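Local atomic coordinates of uncharacterized protein MJ1460 (Methanocaldococcus jannaschii DSM 2661, PDB entry 2OSO), a protein that is of unknown function but belongs to the vinyl-4-reductase (V4R) family and binds a zinc ion. Residues A[76-86]-A[99-107]. The protein carries 3 engineered substitutions. Residues are numbered along the deposited sequence; the frame is centred on the assembly and turned at random.
Sequences FKLMNFGDLEI and KIKLSNPPY
L102 and L84 face each other as the non-hydrogen-bonded pair of antiparallel strands 83-85 and 98-103, and meet obliquely, CD1 to CD1 at 3.9 Å. L102 swings CG opposite its backbone N (chi1 -176°), which brings CD1 3.8 Å from CD2 of the F76 ring; the two side chains cross at about a right angle, the methyl meeting the ring obliquely, and one face of that ring takes CD2 of L84. Both methyls of L102 close over the buried carbonyl O of F81, which has no hydrogen-bond donor, although CA of P105 points its hydrogen almost straight at it. On the F81 ring, CG of P106 makes a CH-pi contact over one face, 4.2 Å from the centroid, and CE of selenomethionine M79 packs against the opposite face. Two hydrogen-bonded pairs flank the leucines: D83 N to S103 O and E85 N to K101 O, both 2.8 Å, each bond returned by the partner's N-H. On the face of the sheet opposite L84 and L102, D83 takes K77 NZ on the syn side of OD1 (3.0 Å), while a water links NZ to OD2 and, weakly, to N104 ND2; N104 OD1 is bonded to Q108. Were D83 an alanine, the K77 ammonium would probably lose its salt-bridge mate and the water one of its acceptors. E85 runs extended past CB of K101, its OE1 salt-bridged to K150. Within the chain, 83-85 is an edge strand of the antiparallel sheet, next to 98-103, which pairs with 151-158; helix 118-132 packs on F81, L84, L102 and P106, and P106 O accepts from the zinc ligand H117.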
# COMPACT_ATOMS: atom_id res chain seq x y z
N PHE A 76 8.94 3.39 -12.25
CA PHE A 76 8.72 4.56 -11.37
C PHE A 76 7.59 5.48 -11.89
O PHE A 76 6.78 5.98 -11.11
CB PHE A 76 10.00 5.31 -11.08
CG PHE A 76 10.71 4.84 -9.83
CD1 PHE A 76 11.15 3.54 -9.73
CD2 PHE A 76 10.91 5.69 -8.77
CE1 PHE A 76 11.73 3.06 -8.59
CE2 PHE A 76 11.51 5.23 -7.61
CZ PHE A 76 11.95 3.92 -7.53
N LYS A 77 7.50 5.66 -13.20
CA LYS A 77 6.37 6.43 -13.75
C LYS A 77 5.03 5.72 -13.55
O LYS A 77 4.03 6.36 -13.26
CB LYS A 77 6.55 6.75 -15.23
CG LYS A 77 7.65 7.74 -15.53
CD LYS A 77 7.36 9.14 -14.96
CE LYS A 77 6.08 9.76 -15.52
NZ LYS A 77 6.00 11.29 -15.35
N LEU A 78 5.01 4.40 -13.79
CA LEU A 78 3.79 3.60 -13.58
C LEU A 78 3.30 3.60 -12.14
O LEU A 78 2.08 3.64 -11.88
CB LEU A 78 4.03 2.18 -14.03
CG LEU A 78 4.16 1.96 -15.53
CD1 LEU A 78 4.49 0.49 -15.81
CD2 LEU A 78 2.88 2.42 -16.26
N MSE A 79 4.24 3.57 -11.20
CA MSE A 79 3.92 3.61 -9.78
C MSE A 79 3.49 5.02 -9.34
O MSE A 79 2.93 5.18 -8.25
CB MSE A 79 5.14 3.16 -8.99
CG MSE A 79 5.54 1.75 -9.14
SE MSE A 79 7.01 1.31 -7.85
CE MSE A 79 5.95 1.13 -6.24
N ASN A 80 3.73 6.02 -10.18
CA ASN A 80 3.51 7.42 -9.85
C ASN A 80 4.45 7.86 -8.74
O ASN A 80 4.17 8.78 -7.91
CB ASN A 80 2.02 7.71 -9.54
CG ASN A 80 1.68 9.15 -9.77
OD1 ASN A 80 2.34 9.82 -10.56
ND2 ASN A 80 0.66 9.67 -9.06
N PHE A 81 5.65 7.28 -8.77
CA PHE A 81 6.70 7.60 -7.78
C PHE A 81 7.66 8.70 -8.26
O PHE A 81 8.53 9.13 -7.51
CB PHE A 81 7.45 6.29 -7.41
CG PHE A 81 6.89 5.58 -6.20
CD1 PHE A 81 5.56 5.69 -5.85
CD2 PHE A 81 7.72 4.77 -5.44
CE1 PHE A 81 5.07 5.09 -4.73
CE2 PHE A 81 7.27 4.14 -4.33
CZ PHE A 81 5.92 4.29 -3.95
N GLY A 82 7.48 9.18 -9.49
CA GLY A 82 8.27 10.26 -10.05
C GLY A 82 9.19 9.90 -11.20
O GLY A 82 9.15 8.79 -11.74
N ASP A 83 10.01 10.88 -11.57
CA ASP A 83 10.93 10.80 -12.72
C ASP A 83 12.33 10.56 -12.21
O ASP A 83 12.98 11.45 -11.64
CB ASP A 83 10.91 12.09 -13.53
CG ASP A 83 9.51 12.52 -13.89
OD1 ASP A 83 8.88 11.93 -14.80
OD2 ASP A 83 9.01 13.45 -13.24
N LEU A 84 12.79 9.35 -12.44
CA LEU A 84 14.07 8.87 -11.98
C LEU A 84 15.13 9.32 -13.01
O LEU A 84 14.99 9.08 -14.19
CB LEU A 84 13.99 7.34 -11.88
CG LEU A 84 14.88 6.53 -10.96
CD1 LEU A 84 14.94 7.13 -9.56
CD2 LEU A 84 14.42 5.01 -10.93
N GLU A 85 16.16 10.01 -12.53
CA GLU A 85 17.25 10.49 -13.36
C GLU A 85 18.47 9.60 -13.13
O GLU A 85 19.07 9.62 -12.06
CB GLU A 85 17.56 11.96 -13.04
CG GLU A 85 16.36 12.87 -13.26
CD GLU A 85 16.58 14.35 -12.92
OE1 GLU A 85 17.72 14.79 -12.58
OE2 GLU A 85 15.57 15.08 -12.98
N ILE A 86 18.81 8.81 -14.14
CA ILE A 86 19.96 7.88 -14.11
C ILE A 86 20.65 7.94 -15.47
O ILE A 86 20.01 7.71 -16.49
CB ILE A 86 19.52 6.38 -13.90
CG1 ILE A 86 18.38 6.27 -12.87
CG2 ILE A 86 20.73 5.51 -13.55
CD1 ILE A 86 18.09 4.82 -12.34
N LYS A 99 25.49 8.45 -8.38
CA LYS A 99 24.43 9.27 -7.85
C LYS A 99 23.30 9.19 -8.82
O LYS A 99 23.51 9.22 -10.03
CB LYS A 99 24.86 10.73 -7.69
CG LYS A 99 25.85 10.92 -6.54
CD LYS A 99 25.82 12.33 -6.04
CE LYS A 99 27.11 12.75 -5.33
NZ LYS A 99 27.25 12.17 -3.98
N ILE A 100 22.10 9.07 -8.28
CA ILE A 100 20.88 9.12 -9.06
C ILE A 100 19.88 10.04 -8.36
O ILE A 100 19.92 10.23 -7.15
CB ILE A 100 20.30 7.68 -9.32
CG1 ILE A 100 19.81 7.02 -8.08
CG2 ILE A 100 21.37 6.76 -9.86
CD1 ILE A 100 19.57 5.47 -8.34
N LYS A 101 18.98 10.62 -9.13
CA LYS A 101 18.07 11.60 -8.58
C LYS A 101 16.63 11.19 -8.84
O LYS A 101 16.32 10.52 -9.82
CB LYS A 101 18.36 12.98 -9.13
CG LYS A 101 19.83 13.51 -8.95
CD LYS A 101 19.84 15.07 -9.06
CE LYS A 101 21.25 15.74 -9.17
NZ LYS A 101 21.16 17.24 -9.53
N LEU A 102 15.75 11.62 -7.96
CA LEU A 102 14.32 11.53 -8.20
C LEU A 102 13.57 12.91 -8.17
O LEU A 102 13.69 13.74 -7.24
CB LEU A 102 13.72 10.49 -7.25
CG LEU A 102 12.23 10.15 -7.39
CD1 LEU A 102 11.87 9.34 -8.65
CD2 LEU A 102 11.84 9.40 -6.10
N SER A 103 12.87 13.18 -9.27
CA SER A 103 12.00 14.36 -9.43
C SER A 103 10.53 13.98 -9.22
O SER A 103 10.11 12.92 -9.64
CB SER A 103 12.10 14.91 -10.85
OG SER A 103 13.09 15.91 -10.91
N ASN A 104 9.76 14.89 -8.63
CA ASN A 104 8.30 14.68 -8.36
C ASN A 104 7.98 13.39 -7.55
O ASN A 104 7.13 12.57 -7.97
CB ASN A 104 7.52 14.74 -9.69
CG ASN A 104 6.03 15.01 -9.51
OD1 ASN A 104 5.59 15.67 -8.56
ND2 ASN A 104 5.23 14.46 -10.41
N PRO A 105 8.66 13.21 -6.40
CA PRO A 105 8.50 12.01 -5.57
C PRO A 105 7.20 12.09 -4.75
O PRO A 105 6.53 13.11 -4.79
CB PRO A 105 9.70 12.06 -4.66
CG PRO A 105 9.82 13.58 -4.40
CD PRO A 105 9.52 14.21 -5.74
N PRO A 106 6.81 11.01 -4.08
CA PRO A 106 5.68 11.14 -3.16
C PRO A 106 6.05 11.94 -1.90
O PRO A 106 7.23 12.26 -1.68
CB PRO A 106 5.31 9.67 -2.81
CG PRO A 106 6.19 8.83 -3.58
CD PRO A 106 7.27 9.61 -4.20
N TYR A 107 5.03 12.26 -1.11
CA TYR A 107 5.18 12.87 0.19
C TYR A 107 5.76 14.27 0.15
O TYR A 107 6.49 14.61 1.04
CB TYR A 107 6.07 12.02 1.10
CG TYR A 107 5.53 10.65 1.34
CD1 TYR A 107 4.28 10.49 1.91
CD2 TYR A 107 6.29 9.53 1.09
CE1 TYR A 107 3.77 9.26 2.16
CE2 TYR A 107 5.80 8.26 1.35
CZ TYR A 107 4.52 8.15 1.90
OH TYR A 107 3.94 6.92 2.17
O HOH W 1 6.41 12.35 -12.92